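Local coordinates for tumor necrosis factor receptor superfamily member 11B (PDB 4E4D), which acts as a secreted decoy receptor that captures the cytokine RANKL and thereby restrains the formation and activation of bone-resorbing osteoclasts, at residues P43-D51 and E75-V83. Sequence-based numbering, arbitrary orientation.
Sequences PCPDHSYTD and ECNRTHNRV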
# COMPACT_ATOMS: atom_id res chain seq x y z
N PRO B 43 -33.92 15.61 -10.33
CA PRO B 43 -33.90 14.64 -9.24
C PRO B 43 -32.74 13.66 -9.33
O PRO B 43 -32.34 13.28 -10.44
CB PRO B 43 -35.24 13.91 -9.39
CG PRO B 43 -35.74 14.26 -10.76
CD PRO B 43 -35.21 15.62 -11.04
N CYS B 44 -32.19 13.26 -8.19
CA CYS B 44 -31.07 12.33 -8.15
C CYS B 44 -31.46 11.01 -8.80
O CYS B 44 -32.56 10.50 -8.58
CB CYS B 44 -30.63 12.07 -6.71
SG CYS B 44 -29.79 13.46 -5.92
N PRO B 45 -30.55 10.43 -9.60
CA PRO B 45 -30.81 9.11 -10.18
C PRO B 45 -30.88 8.05 -9.09
O PRO B 45 -30.55 8.33 -7.94
CB PRO B 45 -29.61 8.88 -11.09
CG PRO B 45 -28.53 9.74 -10.54
CD PRO B 45 -29.22 10.94 -9.97
N ASP B 46 -31.31 6.84 -9.45
CA ASP B 46 -31.44 5.76 -8.49
C ASP B 46 -30.10 5.45 -7.82
O ASP B 46 -29.05 5.55 -8.45
CB ASP B 46 -32.00 4.51 -9.17
CG ASP B 46 -32.46 3.46 -8.19
OD1 ASP B 46 -32.82 3.82 -7.05
OD2 ASP B 46 -32.46 2.26 -8.55
N HIS B 47 -30.16 5.08 -6.55
CA HIS B 47 -28.97 4.72 -5.78
C HIS B 47 -28.03 5.91 -5.57
O HIS B 47 -26.81 5.75 -5.58
CB HIS B 47 -28.22 3.56 -6.45
CG HIS B 47 -29.07 2.35 -6.68
ND1 HIS B 47 -29.37 1.88 -7.94
CD2 HIS B 47 -29.69 1.52 -5.81
CE1 HIS B 47 -30.13 0.81 -7.84
NE2 HIS B 47 -30.34 0.57 -6.55
N SER B 48 -28.60 7.09 -5.39
CA SER B 48 -27.83 8.29 -5.10
C SER B 48 -28.69 9.26 -4.30
O SER B 48 -29.90 9.05 -4.17
CB SER B 48 -27.33 8.94 -6.39
OG SER B 48 -28.40 9.32 -7.23
N TYR B 49 -28.08 10.32 -3.78
CA TYR B 49 -28.81 11.25 -2.93
C TYR B 49 -28.10 12.59 -2.76
O TYR B 49 -26.96 12.77 -3.19
CB TYR B 49 -29.01 10.63 -1.54
CG TYR B 49 -27.76 10.65 -0.69
CD1 TYR B 49 -26.83 9.63 -0.76
CD2 TYR B 49 -27.51 11.70 0.18
CE1 TYR B 49 -25.68 9.65 0.01
CE2 TYR B 49 -26.37 11.73 0.95
CZ TYR B 49 -25.46 10.70 0.86
OH TYR B 49 -24.32 10.72 1.64
N THR B 50 -28.80 13.53 -2.13
CA THR B 50 -28.25 14.82 -1.76
C THR B 50 -29.00 15.30 -0.52
O THR B 50 -30.22 15.22 -0.47
CB THR B 50 -28.39 15.85 -2.90
OG1 THR B 50 -27.45 15.56 -3.94
CG2 THR B 50 -28.14 17.26 -2.39
N ASP B 51 -28.26 15.78 0.48
CA ASP B 51 -28.86 16.08 1.78
C ASP B 51 -28.67 17.53 2.22
O ASP B 51 -28.69 17.83 3.41
CB ASP B 51 -28.27 15.15 2.84
CG ASP B 51 -26.76 15.21 2.91
OD1 ASP B 51 -26.19 16.24 2.47
OD2 ASP B 51 -26.14 14.24 3.39
N GLU B 75 -33.27 2.94 4.86
CA GLU B 75 -32.90 2.63 3.49
C GLU B 75 -32.44 3.88 2.76
O GLU B 75 -32.59 5.00 3.26
CB GLU B 75 -34.08 2.00 2.74
CG GLU B 75 -34.41 0.59 3.21
CD GLU B 75 -35.65 0.03 2.54
OE1 GLU B 75 -36.32 0.78 1.80
OE2 GLU B 75 -35.95 -1.17 2.75
N CYS B 76 -31.88 3.69 1.57
CA CYS B 76 -31.37 4.80 0.77
C CYS B 76 -32.51 5.61 0.16
O CYS B 76 -33.45 5.06 -0.40
CB CYS B 76 -30.45 4.28 -0.33
SG CYS B 76 -29.84 5.56 -1.44
N ASN B 77 -32.41 6.93 0.28
CA ASN B 77 -33.40 7.84 -0.29
C ASN B 77 -32.70 8.96 -1.06
O ASN B 77 -31.50 9.17 -0.90
CB ASN B 77 -34.27 8.42 0.82
CG ASN B 77 -35.58 8.97 0.30
OD1 ASN B 77 -35.68 9.41 -0.84
ND2 ASN B 77 -36.61 8.94 1.15
N ARG B 78 -33.44 9.66 -1.91
CA ARG B 78 -32.87 10.76 -2.67
C ARG B 78 -32.42 11.91 -1.77
O ARG B 78 -31.64 12.77 -2.19
CB ARG B 78 -33.87 11.27 -3.72
CG ARG B 78 -34.14 10.28 -4.84
CD ARG B 78 -34.90 10.91 -6.00
NE ARG B 78 -36.20 11.44 -5.59
CZ ARG B 78 -36.46 12.72 -5.33
NH1 ARG B 78 -35.51 13.65 -5.42
NH2 ARG B 78 -37.68 13.08 -4.96
N THR B 79 -32.89 11.91 -0.53
CA THR B 79 -32.56 12.99 0.41
C THR B 79 -31.54 12.56 1.47
O THR B 79 -30.84 13.41 2.02
CB THR B 79 -33.83 13.52 1.12
OG1 THR B 79 -34.48 12.44 1.81
CG2 THR B 79 -34.79 14.14 0.12
N HIS B 80 -31.45 11.27 1.74
CA HIS B 80 -30.53 10.78 2.76
C HIS B 80 -29.83 9.48 2.36
O HIS B 80 -30.34 8.71 1.55
CB HIS B 80 -31.26 10.57 4.10
CG HIS B 80 -32.39 9.59 4.03
ND1 HIS B 80 -33.71 9.98 4.09
CD2 HIS B 80 -32.39 8.25 3.91
CE1 HIS B 80 -34.48 8.91 4.01
NE2 HIS B 80 -33.71 7.85 3.90
N ASN B 81 -28.65 9.26 2.93
CA ASN B 81 -27.86 8.07 2.65
C ASN B 81 -28.38 6.86 3.41
O ASN B 81 -29.15 6.99 4.36
CB ASN B 81 -26.40 8.31 3.05
CG ASN B 81 -25.49 7.17 2.63
OD1 ASN B 81 -25.81 6.40 1.73
ND2 ASN B 81 -24.34 7.07 3.29
N ARG B 82 -27.97 5.68 2.98
CA ARG B 82 -28.26 4.45 3.70
C ARG B 82 -27.68 4.54 5.11
O ARG B 82 -26.59 5.10 5.30
CB ARG B 82 -27.65 3.25 2.97
CG ARG B 82 -27.81 1.93 3.69
CD ARG B 82 -27.13 0.79 2.93
NE ARG B 82 -27.62 0.67 1.56
CZ ARG B 82 -26.99 1.13 0.48
NH1 ARG B 82 -25.82 1.75 0.57
NH2 ARG B 82 -27.54 0.95 -0.72
N VAL B 83 -28.40 4.02 6.09
CA VAL B 83 -27.93 4.01 7.47
C VAL B 83 -27.92 2.59 8.02
O VAL B 83 -28.97 1.96 8.17
CB VAL B 83 -28.82 4.89 8.37
CG1 VAL B 83 -28.33 4.83 9.81
CG2 VAL B 83 -28.83 6.32 7.87
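The ring of Y49 lies flat against the chain at H80 and N81, and this pairing forms the dense part of the contact. N81 N sits over the ring centre, 3.7 Å above its plane, while the carbonyl carbon of H80 lies over the same face nearer the rim. Farther out, N81 CB approaches Y49 CZ to 3.4 Å, and the amide of N81 is almost parallel to the ring, the planes 8° apart. With chi1 at 76°, Y49 CG stands between its own backbone N and carbonyl carbon, which turns the ring over the 80-81 backbone. The N81 amide is held from outside as well, ND2 donating to S63 O.

Beside the ring the two backbones meet at the turn of 77-80, bridged by N77 N to H80 O and, weakly, by H80 N to N77 O. T50 N donates to R78 O at 2.9 Å with an N-H...O angle of 158°, and T79 CA makes a CH...O contact with T50 O.

The looser, solvent-facing side is where the exposed P43 and R78 meet beside the buried C44. R78 reaches there with its aliphatic chain, CD lying 3.5 Å from C44 O, and P43 CB rests over one face of the guanidinium, 4.0 Å from NH1, which also makes a weak hydrogen bond to G26 O.

Both segments belong to the second cysteine-rich repeat in the elongated array of this secreted receptor, where the disulfides C44-C59 and C62-C76 tie each of them to the intervening chain. Strand 48-49 pairs antiparallel with strand 60-61, and segment 75-83 links strand 70-74 to strand 83-86.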